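Local atomic coordinates of formyltransferase (PDB entry 4NV1), a protein that belongs to the formyltransferase family, forms a two-chain assembly and holds dTDP-4-amino-4,6-dideoxyglucose in a pocket. Residues Asn146-Asp149 and Val150-Val154; Thr204-Glu207 and Ala208-Leu212; Gln155-Glu158 and Val159-Thr163; Thr14-Ser17 and Asp18-Ile22; His189-Lys192 and Asn193-Ile197. All coordinates share one frame; numbering follows the deposited sequence.

Interaction 1: Asn146-Asp149 and Val150-Val154; sequences NSFD and VYAKV. With 0FX (dTDP-4-amino-4,6-dideoxyglucose), chain I.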
# COMPACT_ATOMS: atom_id res chain seq x y z
N ASN A 146 -2.02 8.31 6.80
CA ASN A 146 -2.29 8.82 5.49
C ASN A 146 -3.42 9.89 5.51
O ASN A 146 -3.94 10.25 6.57
CB ASN A 146 -2.65 7.64 4.55
CG ASN A 146 -3.89 6.88 5.00
OD1 ASN A 146 -4.76 7.43 5.67
ND2 ASN A 146 -3.96 5.59 4.67
N SER A 147 -3.82 10.36 4.34
CA SER A 147 -4.94 11.29 4.25
C SER A 147 -6.18 10.80 4.95
O SER A 147 -6.92 11.61 5.54
CB SER A 147 -5.25 11.76 2.84
OG SER A 147 -6.56 12.40 2.72
N PHE A 148 -6.42 9.49 4.92
CA PHE A 148 -7.67 8.99 5.46
C PHE A 148 -7.60 9.03 6.97
O PHE A 148 -8.57 9.42 7.61
CB PHE A 148 -8.11 7.59 4.99
CG PHE A 148 -9.23 7.02 5.80
CD1 PHE A 148 -10.53 6.98 5.32
CD2 PHE A 148 -8.99 6.53 7.08
CE1 PHE A 148 -11.57 6.46 6.08
CE2 PHE A 148 -10.03 6.00 7.85
CZ PHE A 148 -11.32 5.97 7.34
N ASP A 149 -6.46 8.72 7.56
CA ASP A 149 -6.41 8.71 9.00
C ASP A 149 -6.48 10.12 9.58
O ASP A 149 -6.94 10.27 10.73
CB ASP A 149 -5.15 8.04 9.55
CG ASP A 149 -4.80 6.70 8.84
OD1 ASP A 149 -5.72 5.86 8.73
OD2 ASP A 149 -3.64 6.49 8.41
N VAL A 150 -5.85 11.08 8.89
CA VAL A 150 -5.82 12.45 9.37
C VAL A 150 -7.19 13.07 9.16
O VAL A 150 -7.67 13.72 10.06
CB VAL A 150 -4.75 13.31 8.65
CG1 VAL A 150 -4.84 14.75 9.20
CG2 VAL A 150 -3.38 12.70 8.93
N TYR A 151 -7.87 12.79 8.04
CA TYR A 151 -9.20 13.28 7.82
C TYR A 151 -10.09 12.75 8.92
O TYR A 151 -10.99 13.48 9.41
CB TYR A 151 -9.72 12.80 6.48
CG TYR A 151 -11.16 13.11 6.10
CD1 TYR A 151 -11.48 14.29 5.43
CD2 TYR A 151 -12.18 12.17 6.27
CE1 TYR A 151 -12.77 14.57 5.00
CE2 TYR A 151 -13.48 12.43 5.82
CZ TYR A 151 -13.77 13.64 5.20
OH TYR A 151 -15.03 13.97 4.74
N ALA A 152 -9.93 11.49 9.28
CA ALA A 152 -10.82 10.94 10.31
C ALA A 152 -10.56 11.50 11.72
O ALA A 152 -11.52 11.60 12.47
CB ALA A 152 -10.76 9.42 10.39
N LYS A 153 -9.32 11.84 12.07
CA LYS A 153 -9.06 12.59 13.31
C LYS A 153 -9.70 13.96 13.25
O LYS A 153 -10.17 14.42 14.28
CB LYS A 153 -7.56 12.81 13.62
CG LYS A 153 -6.99 11.74 14.51
CD LYS A 153 -5.62 11.24 14.08
CE LYS A 153 -4.65 12.37 13.97
NZ LYS A 153 -3.34 11.97 14.51
N VAL A 154 -9.66 14.60 12.09
CA VAL A 154 -10.12 15.98 11.93
C VAL A 154 -11.64 15.98 12.10
O VAL A 154 -12.20 16.74 12.92
CB VAL A 154 -9.62 16.60 10.63
CG1 VAL A 154 -10.34 17.87 10.26
CG2 VAL A 154 -8.12 16.94 10.79
O4P 0FX I . -15.45 16.28 2.86
P2 0FX I . -16.66 15.52 2.25
O3P 0FX I . -17.52 14.47 2.92
O1G 0FX I . -17.27 16.30 1.01
C1G 0FX I . -17.97 17.52 1.18
C2G 0FX I . -18.23 17.87 -0.28
O2G 0FX I . -18.63 16.73 -1.04
C3G 0FX I . -17.00 18.47 -0.93
O3G 0FX I . -17.51 18.92 -2.21
C4G 0FX I . -16.45 19.59 -0.02
N4A 0FX I . -15.33 20.30 -0.61
C5G 0FX I . -16.07 19.08 1.37
C6G 0FX I . -15.59 20.22 2.27
O5G 0FX I . -17.23 18.48 1.94
OPP 0FX I . -16.37 14.30 1.27
P 0FX I . -15.37 14.03 0.07
O1P 0FX I . -15.70 14.70 -1.24
O2P 0FX I . -15.38 12.54 0.39
O5 0FX I . -13.86 14.38 0.52
C5 0FX I . -13.37 13.77 1.72
C4 0FX I . -11.90 13.41 1.60
O4 0FX I . -11.76 12.28 0.76
C3 0FX I . -11.00 14.45 1.00
O3 0FX I . -10.39 15.29 1.99
C2 0FX I . -9.86 13.63 0.41
C1 0FX I . -10.56 12.33 0.01
N11 0FX I . -10.73 12.29 -1.44
C61 0FX I . -11.86 12.77 -2.00
C51 0FX I . -12.01 12.75 -3.37
C5A 0FX I . -13.21 13.30 -4.12
C21 0FX I . -9.75 11.76 -2.20
O21 0FX I . -8.63 11.23 -1.67
N31 0FX I . -9.86 11.66 -3.53
C41 0FX I . -11.00 12.16 -4.08
O41 0FX I . -11.18 12.16 -5.39
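The capped start of helix 147-170 joins N146 to V150, whose backbone N donates to N146 O at 3.1 Å. N146 is the N-cap residue, and with D149 it forms a capping box. N146 OD1 accepts from D149 N at 2.9 Å and, weakly, from F148 N. In return N146 N donates to D149 OD2 at 2.9 Å, meeting the carboxylate from above its plane. D149 CG stands beside its own backbone N (chi1 -45°), which brings the carboxylate back over the helix start. Y151 N bonds to S147 O at 2.9 Å, and its ring runs out to the bound dTDP-4-amino-4,6-dideoxyglucose. Ligand C4 lies over one ring face, and Y151 CE1 comes within 3.4 Å of ligand C5. At the ring edge Y151 OH makes a weak hydrogen bond to ligand O4P, 3.0 Å. H217 meets the rings of Y151 and F148 edge-to-face and also hydrogen-bonds to S147 OG through ND1. F148 CE2 touches A152 CB at 4.3 Å. The box thus gives D149 N a partner and F148 N a weak one, and the helix start probably steadies the negative charge of D149. Y151 offers the ligand both an apolar face and a polar oxygen.

Interaction 2: Thr204-Glu207 and Ala208-Leu212; sequences TMRE and AIDYL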
# COMPACT_ATOMS: atom_id res chain seq x y z
N THR A 204 13.76 13.59 -1.29
CA THR A 204 14.25 12.60 -0.34
C THR A 204 13.16 11.50 -0.27
O THR A 204 11.99 11.68 -0.65
CB THR A 204 14.33 13.19 1.06
OG1 THR A 204 13.07 13.81 1.31
CG2 THR A 204 15.49 14.23 1.23
N MET A 205 13.55 10.36 0.24
CA MET A 205 12.62 9.31 0.57
C MET A 205 11.55 9.83 1.53
O MET A 205 10.41 9.38 1.47
CB MET A 205 13.30 8.14 1.27
CG MET A 205 14.00 7.15 0.36
SD MET A 205 12.91 6.49 -0.92
CE MET A 205 11.80 5.47 0.03
N ARG A 206 11.93 10.68 2.47
CA ARG A 206 10.96 11.28 3.39
C ARG A 206 9.82 11.97 2.65
O ARG A 206 8.65 11.78 2.93
CB ARG A 206 11.59 12.34 4.28
CG ARG A 206 10.51 13.10 5.01
CD ARG A 206 11.12 13.99 6.06
NE ARG A 206 11.43 13.27 7.27
CZ ARG A 206 12.63 12.91 7.70
NH1 ARG A 206 12.70 12.28 8.86
NH2 ARG A 206 13.74 13.06 6.97
N GLU A 207 10.20 12.79 1.69
CA GLU A 207 9.31 13.51 0.82
C GLU A 207 8.44 12.61 -0.10
O GLU A 207 7.31 13.00 -0.43
CB GLU A 207 10.14 14.40 -0.11
CG GLU A 207 10.64 15.70 0.50
CD GLU A 207 11.35 16.53 -0.58
OE1 GLU A 207 12.30 16.05 -1.23
OE2 GLU A 207 10.93 17.67 -0.85
N ALA A 208 9.00 11.51 -0.60
CA ALA A 208 8.24 10.64 -1.49
C ALA A 208 7.19 9.99 -0.65
O ALA A 208 6.05 9.88 -1.06
CB ALA A 208 9.13 9.59 -2.19
N ILE A 209 7.60 9.55 0.53
CA ILE A 209 6.70 8.91 1.44
C ILE A 209 5.58 9.84 1.91
O ILE A 209 4.40 9.43 1.95
CB ILE A 209 7.46 8.27 2.59
CG1 ILE A 209 8.13 7.04 2.02
CG2 ILE A 209 6.53 7.92 3.75
CD1 ILE A 209 9.20 6.50 2.93
N ASP A 210 5.94 11.06 2.28
CA ASP A 210 4.96 12.07 2.72
C ASP A 210 4.06 12.35 1.55
O ASP A 210 2.87 12.28 1.74
CB ASP A 210 5.59 13.34 3.29
CG ASP A 210 6.24 13.09 4.64
OD1 ASP A 210 6.06 11.99 5.25
OD2 ASP A 210 6.95 14.00 5.10
N TYR A 211 4.59 12.50 0.34
CA TYR A 211 3.69 12.69 -0.79
C TYR A 211 2.72 11.47 -1.01
O TYR A 211 1.52 11.64 -1.27
CB TYR A 211 4.50 12.95 -2.06
CG TYR A 211 3.66 12.90 -3.31
CD1 TYR A 211 3.00 14.01 -3.78
CD2 TYR A 211 3.50 11.71 -4.00
CE1 TYR A 211 2.21 13.96 -4.91
CE2 TYR A 211 2.72 11.65 -5.13
CZ TYR A 211 2.04 12.75 -5.58
OH TYR A 211 1.23 12.68 -6.71
N LEU A 212 3.26 10.26 -0.99
CA LEU A 212 2.46 9.05 -1.25
C LEU A 212 1.36 8.86 -0.19
O LEU A 212 0.18 8.58 -0.50
CB LEU A 212 3.39 7.83 -1.35
CG LEU A 212 4.15 7.88 -2.67
CD1 LEU A 212 5.29 6.88 -2.74
CD2 LEU A 212 3.20 7.75 -3.85
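E207 OE1 is gripped twice by T204, while T204 O takes the backbone N of A208 across the turn at 3.0 Å. This is a capping box at the start of helix 205-214, with T204 as the N-cap. T204 N gives E207 OE1 a bond of 2.9 Å on its anti lone pair. T204 OG1 adds a weak one at 3.5 Å. In exchange E207 N donates to T204 OG1 at 3.1 Å. E207 reaches back because its CG sits beside its own backbone N (chi1 -79°) and the chain then runs extended. Further on, R206 and D210 lie side by side and point the same way. R206 CG lies 3.7 Å from D210 OD2, but the guanidinium does not contact the carboxylate; each charge is paired elsewhere. D210 forms salt bridges with K114 and R213, whereas R206 NH2 pairs with D200 of the second subunit. T204 continues a beta ladder into that subunit, and A208 packs on A208 of the second subunit. The helix is therefore part of the dimer interface. On its buried side I209 also rests on L237 of strand 232-242. The bent chain of M205 brings its CE methyl to I209 CD1 at 4.0 Å.

Interaction 3: Gln155-Glu158 and Val159-Thr163; sequences QKKE and VELFT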
# COMPACT_ATOMS: atom_id res chain seq x y z
N GLN A 155 -12.27 14.99 11.50
CA GLN A 155 -13.71 14.86 11.54
C GLN A 155 -14.22 14.67 12.92
O GLN A 155 -15.10 15.39 13.37
CB GLN A 155 -14.22 13.79 10.56
CG GLN A 155 -15.66 13.94 10.18
CD GLN A 155 -16.08 12.97 9.06
OE1 GLN A 155 -16.63 11.92 9.35
NE2 GLN A 155 -15.83 13.33 7.82
N LYS A 156 -13.66 13.74 13.65
CA LYS A 156 -13.94 13.60 15.06
C LYS A 156 -13.67 14.86 15.90
O LYS A 156 -14.40 15.17 16.85
CB LYS A 156 -13.03 12.49 15.55
CG LYS A 156 -13.31 12.01 16.96
CD LYS A 156 -12.96 10.53 17.07
CE LYS A 156 -13.62 9.71 15.96
NZ LYS A 156 -12.67 8.81 15.22
N LYS A 157 -12.63 15.61 15.57
CA LYS A 157 -12.37 16.84 16.34
C LYS A 157 -13.50 17.84 16.05
O LYS A 157 -14.07 18.47 16.94
CB LYS A 157 -11.00 17.38 15.94
CG LYS A 157 -10.62 18.69 16.64
CD LYS A 157 -10.54 18.48 18.15
CE LYS A 157 -9.39 17.60 18.55
NZ LYS A 157 -9.64 17.17 19.95
N GLU A 158 -13.89 17.93 14.80
CA GLU A 158 -15.00 18.74 14.35
C GLU A 158 -16.21 18.53 15.19
O GLU A 158 -16.71 19.51 15.66
CB GLU A 158 -15.44 18.45 12.93
CG GLU A 158 -14.62 19.09 11.82
CD GLU A 158 -15.12 18.63 10.46
OE1 GLU A 158 -14.94 17.41 10.18
OE2 GLU A 158 -15.66 19.44 9.66
N VAL A 159 -16.66 17.27 15.32
CA VAL A 159 -17.83 16.92 16.12
C VAL A 159 -17.69 17.15 17.63
O VAL A 159 -18.61 17.66 18.31
CB VAL A 159 -18.22 15.47 15.81
CG1 VAL A 159 -19.31 15.04 16.75
CG2 VAL A 159 -18.73 15.39 14.37
N GLU A 160 -16.51 16.89 18.16
CA GLU A 160 -16.19 17.27 19.52
C GLU A 160 -16.17 18.79 19.77
O GLU A 160 -16.71 19.28 20.77
CB GLU A 160 -14.89 16.58 19.93
CG GLU A 160 -14.40 17.05 21.28
CD GLU A 160 -12.89 16.90 21.45
OE1 GLU A 160 -12.47 17.20 22.58
OE2 GLU A 160 -12.14 16.54 20.51
N LEU A 161 -15.67 19.56 18.82
CA LEU A 161 -15.68 21.02 18.98
C LEU A 161 -17.10 21.58 18.84
O LEU A 161 -17.52 22.44 19.58
CB LEU A 161 -14.77 21.71 17.99
CG LEU A 161 -13.28 21.43 18.13
CD1 LEU A 161 -12.56 22.29 17.14
CD2 LEU A 161 -12.62 21.81 19.45
N PHE A 162 -17.92 21.00 17.98
CA PHE A 162 -19.28 21.50 17.80
C PHE A 162 -20.11 21.17 19.04
O PHE A 162 -20.95 21.96 19.51
CB PHE A 162 -19.86 20.84 16.55
CG PHE A 162 -21.29 21.16 16.31
CD1 PHE A 162 -21.65 22.38 15.80
CD2 PHE A 162 -22.26 20.22 16.50
CE1 PHE A 162 -22.98 22.68 15.54
CE2 PHE A 162 -23.59 20.50 16.28
CZ PHE A 162 -23.96 21.73 15.79
N THR A 163 -19.91 19.95 19.55
CA THR A 163 -20.54 19.53 20.79
C THR A 163 -20.23 20.57 21.91
O THR A 163 -21.11 21.01 22.63
CB THR A 163 -20.07 18.12 21.18
OG1 THR A 163 -20.33 17.18 20.13
CG2 THR A 163 -20.65 17.65 22.47
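K157 and E160 form a salt bridge on one side of helix 147-170, with K157 NZ 2.6 Å from E160 OE2. The ammonium meets the oxygen on its syn side, 22° out of the carboxylate plane. The two side chains run alongside each other. K157 gets there by bending twice (chi2 62°, chi3 68°), while E160 stays extended. The same bends lay the K157 methylenes over L161: K157 CD is 4.0 Å from L161 CG. Thus one lysine serves both a charged and an apolar neighbour. K157 NZ also has a long, weak ion pair with E137. The backbone bond from L161 N to K157 O is short, 2.7 Å. V159 O is gripped by two donors from opposite faces of its plane, T163 N at 2.9 Å and T163 OG1 at 2.5 Å. The hydroxyl of T163 is thereby folded back onto its own helix. On another side E158 OE1 accepts from H75 NE2. H75 ND1 in turn bonds to the bound dTDP-4-amino-4,6-dideoxyglucose, so E158 is a second-shell residue that probably positions H75. F162 stacks on F19 and meets F72 edge-to-face. L161 packs on strands 117-123 and 133-139. This is a helix laid against the mixed sheet of an alpha/beta fold, close to the ligand pocket.

Interaction 4: Thr14-Ser17 and Asp18-Ile22; sequences TILS and DFKNI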
# COMPACT_ATOMS: atom_id res chain seq x y z
N THR A 14 -21.97 10.76 8.06
CA THR A 14 -21.53 10.64 9.46
C THR A 14 -21.82 11.94 10.23
O THR A 14 -22.38 11.93 11.32
CB THR A 14 -20.04 10.21 9.54
OG1 THR A 14 -20.03 8.78 9.52
CG2 THR A 14 -19.39 10.67 10.83
N ILE A 15 -21.42 13.05 9.63
CA ILE A 15 -21.79 14.37 10.13
C ILE A 15 -23.30 14.53 10.28
O ILE A 15 -23.77 15.02 11.33
CB ILE A 15 -21.25 15.43 9.15
CG1 ILE A 15 -19.72 15.48 9.23
CG2 ILE A 15 -21.90 16.81 9.33
CD1 ILE A 15 -19.14 15.61 10.64
N LEU A 16 -24.07 14.09 9.27
CA LEU A 16 -25.54 14.16 9.35
C LEU A 16 -26.02 13.41 10.59
O LEU A 16 -26.84 13.91 11.39
CB LEU A 16 -26.28 13.63 8.10
CG LEU A 16 -27.80 13.45 8.30
CD1 LEU A 16 -28.41 14.81 8.65
CD2 LEU A 16 -28.58 12.81 7.15
N SER A 17 -25.48 12.21 10.76
CA SER A 17 -25.82 11.42 11.95
C SER A 17 -25.37 12.02 13.31
O SER A 17 -26.08 11.94 14.32
CB SER A 17 -25.19 10.02 11.78
OG SER A 17 -25.64 9.21 12.82
N ASP A 18 -24.19 12.62 13.36
CA ASP A 18 -23.73 13.24 14.63
C ASP A 18 -24.52 14.47 15.09
O ASP A 18 -25.00 14.55 16.23
CB ASP A 18 -22.23 13.51 14.57
CG ASP A 18 -21.40 12.22 14.69
OD1 ASP A 18 -21.94 11.20 15.16
OD2 ASP A 18 -20.20 12.20 14.31
N PHE A 19 -24.71 15.37 14.13
CA PHE A 19 -25.53 16.53 14.35
C PHE A 19 -26.92 16.21 14.86
O PHE A 19 -27.36 16.78 15.88
CB PHE A 19 -25.59 17.36 13.07
CG PHE A 19 -24.41 18.25 12.90
CD1 PHE A 19 -23.11 17.77 13.21
CD2 PHE A 19 -24.59 19.57 12.54
CE1 PHE A 19 -21.99 18.58 13.06
CE2 PHE A 19 -23.47 20.37 12.37
CZ PHE A 19 -22.19 19.89 12.64
N LYS A 20 -27.61 15.29 14.19
CA LYS A 20 -28.97 14.89 14.58
C LYS A 20 -28.98 14.57 16.05
O LYS A 20 -29.87 14.91 16.83
CB LYS A 20 -29.40 13.62 13.84
CG LYS A 20 -29.97 13.81 12.46
CD LYS A 20 -31.48 14.01 12.45
CE LYS A 20 -31.96 13.65 11.05
NZ LYS A 20 -33.14 14.38 10.54
N ASN A 21 -27.96 13.80 16.37
CA ASN A 21 -27.69 13.37 17.72
C ASN A 21 -27.49 14.49 18.73
O ASN A 21 -28.18 14.59 19.75
CB ASN A 21 -26.41 12.57 17.69
CG ASN A 21 -26.56 11.33 18.47
OD1 ASN A 21 -26.54 11.38 19.70
ND2 ASN A 21 -26.83 10.24 17.78
N ILE A 22 -26.49 15.31 18.45
CA ILE A 22 -26.25 16.48 19.30
C ILE A 22 -27.45 17.44 19.29
O ILE A 22 -27.92 17.81 20.36
CB ILE A 22 -24.98 17.20 18.81
CG1 ILE A 22 -23.79 16.28 19.09
CG2 ILE A 22 -24.85 18.59 19.44
CD1 ILE A 22 -22.75 16.46 18.04
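D18 N bonds to T14 O at 2.8 Å, and the four such bonds across the contact lengthen to a weak 3.3 Å from N21 N to S17 O. The helix, 13-24, is the crossover of a beta-alpha-beta unit between the parallel strands 4-9 and 29-35. Near its start N12 OD1 accepts from I15 N, and weakly from T14 N. I15 and F19 lie side by side on the buried face. The CG2 methyl of I15 sits over one face of the F19 ring, near its rim, 4.1 Å from CE1 of F19. F19 CG lies beside its own backbone N (chi1 -82°), which turns the ring back along the helix toward I15. Both side chains pack on C74 of strand 70-74. L16 CD1 also touches the K20 methylene CG at 4.2 Å, and both residues lean on Y33 of strand 29-35. K20 joins in through CB and CG, while its NZ goes on to a salt bridge with E51. On the side facing helix 147-170, T14 and D18 point the same way. The D18 carboxylate folds over the preceding turn, bringing D18 CG to 3.5 Å from T14 O and D18 OD2 to 3.9 Å from T14 CG2.

Interaction 5: His189-Lys192 and Asn193-Ile197; sequences HDYK and NMCEI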
# COMPACT_ATOMS: atom_id res chain seq x y z
N HIS A 189 -7.72 22.80 -8.74
CA HIS A 189 -6.66 22.70 -9.73
C HIS A 189 -5.32 22.53 -9.04
O HIS A 189 -4.46 21.87 -9.59
CB HIS A 189 -6.65 23.98 -10.57
CG HIS A 189 -5.61 24.05 -11.65
ND1 HIS A 189 -5.75 23.44 -12.88
CD2 HIS A 189 -4.45 24.76 -11.72
CE1 HIS A 189 -4.70 23.71 -13.64
NE2 HIS A 189 -3.90 24.51 -12.96
N ASP A 190 -5.09 23.15 -7.88
CA ASP A 190 -3.79 22.96 -7.23
C ASP A 190 -3.65 21.49 -6.88
O ASP A 190 -2.57 20.94 -7.03
CB ASP A 190 -3.64 23.80 -5.96
CG ASP A 190 -3.41 25.28 -6.24
OD1 ASP A 190 -2.62 25.64 -7.14
OD2 ASP A 190 -4.02 26.09 -5.51
N TYR A 191 -4.74 20.85 -6.45
CA TYR A 191 -4.77 19.45 -6.10
C TYR A 191 -4.47 18.62 -7.37
O TYR A 191 -3.51 17.82 -7.41
CB TYR A 191 -6.14 19.08 -5.47
CG TYR A 191 -6.26 17.61 -5.14
CD1 TYR A 191 -5.56 17.07 -4.07
CD2 TYR A 191 -7.05 16.75 -5.92
CE1 TYR A 191 -5.62 15.72 -3.80
CE2 TYR A 191 -7.12 15.40 -5.65
CZ TYR A 191 -6.40 14.88 -4.59
OH TYR A 191 -6.45 13.55 -4.27
N LYS A 192 -5.25 18.88 -8.42
CA LYS A 192 -5.17 18.11 -9.65
C LYS A 192 -3.77 18.12 -10.25
O LYS A 192 -3.31 17.09 -10.70
CB LYS A 192 -6.29 18.48 -10.63
CG LYS A 192 -7.62 17.83 -10.20
CD LYS A 192 -8.80 18.06 -11.17
CE LYS A 192 -9.30 16.79 -11.87
NZ LYS A 192 -10.48 16.12 -11.24
N ASN A 193 -3.04 19.22 -10.16
CA ASN A 193 -1.65 19.24 -10.57
C ASN A 193 -0.67 18.39 -9.77
O ASN A 193 0.47 18.27 -10.17
CB ASN A 193 -1.15 20.70 -10.54
CG ASN A 193 -1.86 21.59 -11.56
OD1 ASN A 193 -2.24 21.15 -12.65
ND2 ASN A 193 -2.04 22.85 -11.20
N MET A 194 -1.05 17.90 -8.60
CA MET A 194 -0.15 17.10 -7.77
C MET A 194 -0.39 15.62 -8.01
O MET A 194 0.36 14.78 -7.52
CB MET A 194 -0.45 17.29 -6.28
CG MET A 194 -0.38 18.69 -5.74
SD MET A 194 -0.06 18.60 -3.97
CE MET A 194 -1.64 17.97 -3.44
N CYS A 195 -1.48 15.30 -8.71
CA CYS A 195 -1.92 13.93 -8.87
C CYS A 195 -1.02 13.11 -9.79
O CYS A 195 -0.80 11.92 -9.53
CB CYS A 195 -3.37 13.91 -9.34
SG CYS A 195 -4.47 14.31 -7.97
N GLU A 196 -0.52 13.76 -10.85
CA GLU A 196 0.43 13.16 -11.75
C GLU A 196 1.84 13.21 -11.17
O GLU A 196 2.41 14.27 -10.98
CB GLU A 196 0.50 13.89 -13.07
CG GLU A 196 1.38 13.13 -14.05
CD GLU A 196 0.87 13.25 -15.47
OE1 GLU A 196 0.74 12.23 -16.17
OE2 GLU A 196 0.53 14.38 -15.87
N ILE A 197 2.37 12.02 -10.91
CA ILE A 197 3.70 11.89 -10.36
C ILE A 197 4.67 12.22 -11.49
O ILE A 197 4.51 11.79 -12.65
CB ILE A 197 3.95 10.47 -9.85
CG1 ILE A 197 3.14 10.21 -8.58
CG2 ILE A 197 5.42 10.16 -9.65
CD1 ILE A 197 3.36 8.81 -8.04
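H189 and N193 set a ring against an amide nearly at right angles, their planes 85° apart. The N193 amide stands over one face of the imidazole. N193 ND2 is 3.1 Å from H189 CD2, and N193 OD1 stands higher, 3.6 Å above the plane of the H189 ring and offset toward its rim. H189 CG is anti to its backbone N, and N193 CG lies beside its own N (chi1 -66°). These torsions bring the two ends together one turn apart. The backbone joins them too, N193 N donating to H189 O at 3.1 Å. On the other side Y191 carries two sulfur-bearing neighbours. C195 SG sits over one face of the Y191 ring, 4.1 Å from its centroid and 28° off the normal, a Cys sulfur-aromatic contact with Y191 CE2 the nearest ring atom. M194 crosses Y191 at about a right angle, and its CE methyl approaches Y191 CD1 at 4.1 Å. Here the helix is weakly bonded and the bonds span three residues: M194 N to Y191 O at 2.7 Å and C195 N to K192 O at 3.2 Å. The Y191 ring also touches dTDP-4-amino-4,6-dideoxyglucose and meets F105 edge-to-face. M194 packs on V108, F109 and I112 of helix 106-113. C195 and I197 bond through their backbones to Y224 of strand 223-226, and I197 touches I209 of the second subunit.

Overall arrangement
Along the chain the order is interaction 4, 1, 3, 5, 2. Interactions 1 and 3 are successive parts of helix 147-170, their centres 14 Å apart. Interaction 4, on helix 13-24, lies against interaction 3 with centres 10 Å apart; V159 packs on D18 and T163 on I22. Interactions 5 and 2 belong to the C-terminal dimerization region. Their centres are 16 Å apart, and a probable hydrogen bond joins Y211 OH to M194 O. Interactions 2 and 4 are farthest apart, about 36 Å between centres. The ligand pocket draws Y151 from interaction 1 and Y191 from interaction 5, so both parts of the chain contribute to it, while interaction 2, and I197 of interaction 5, reach the second subunit.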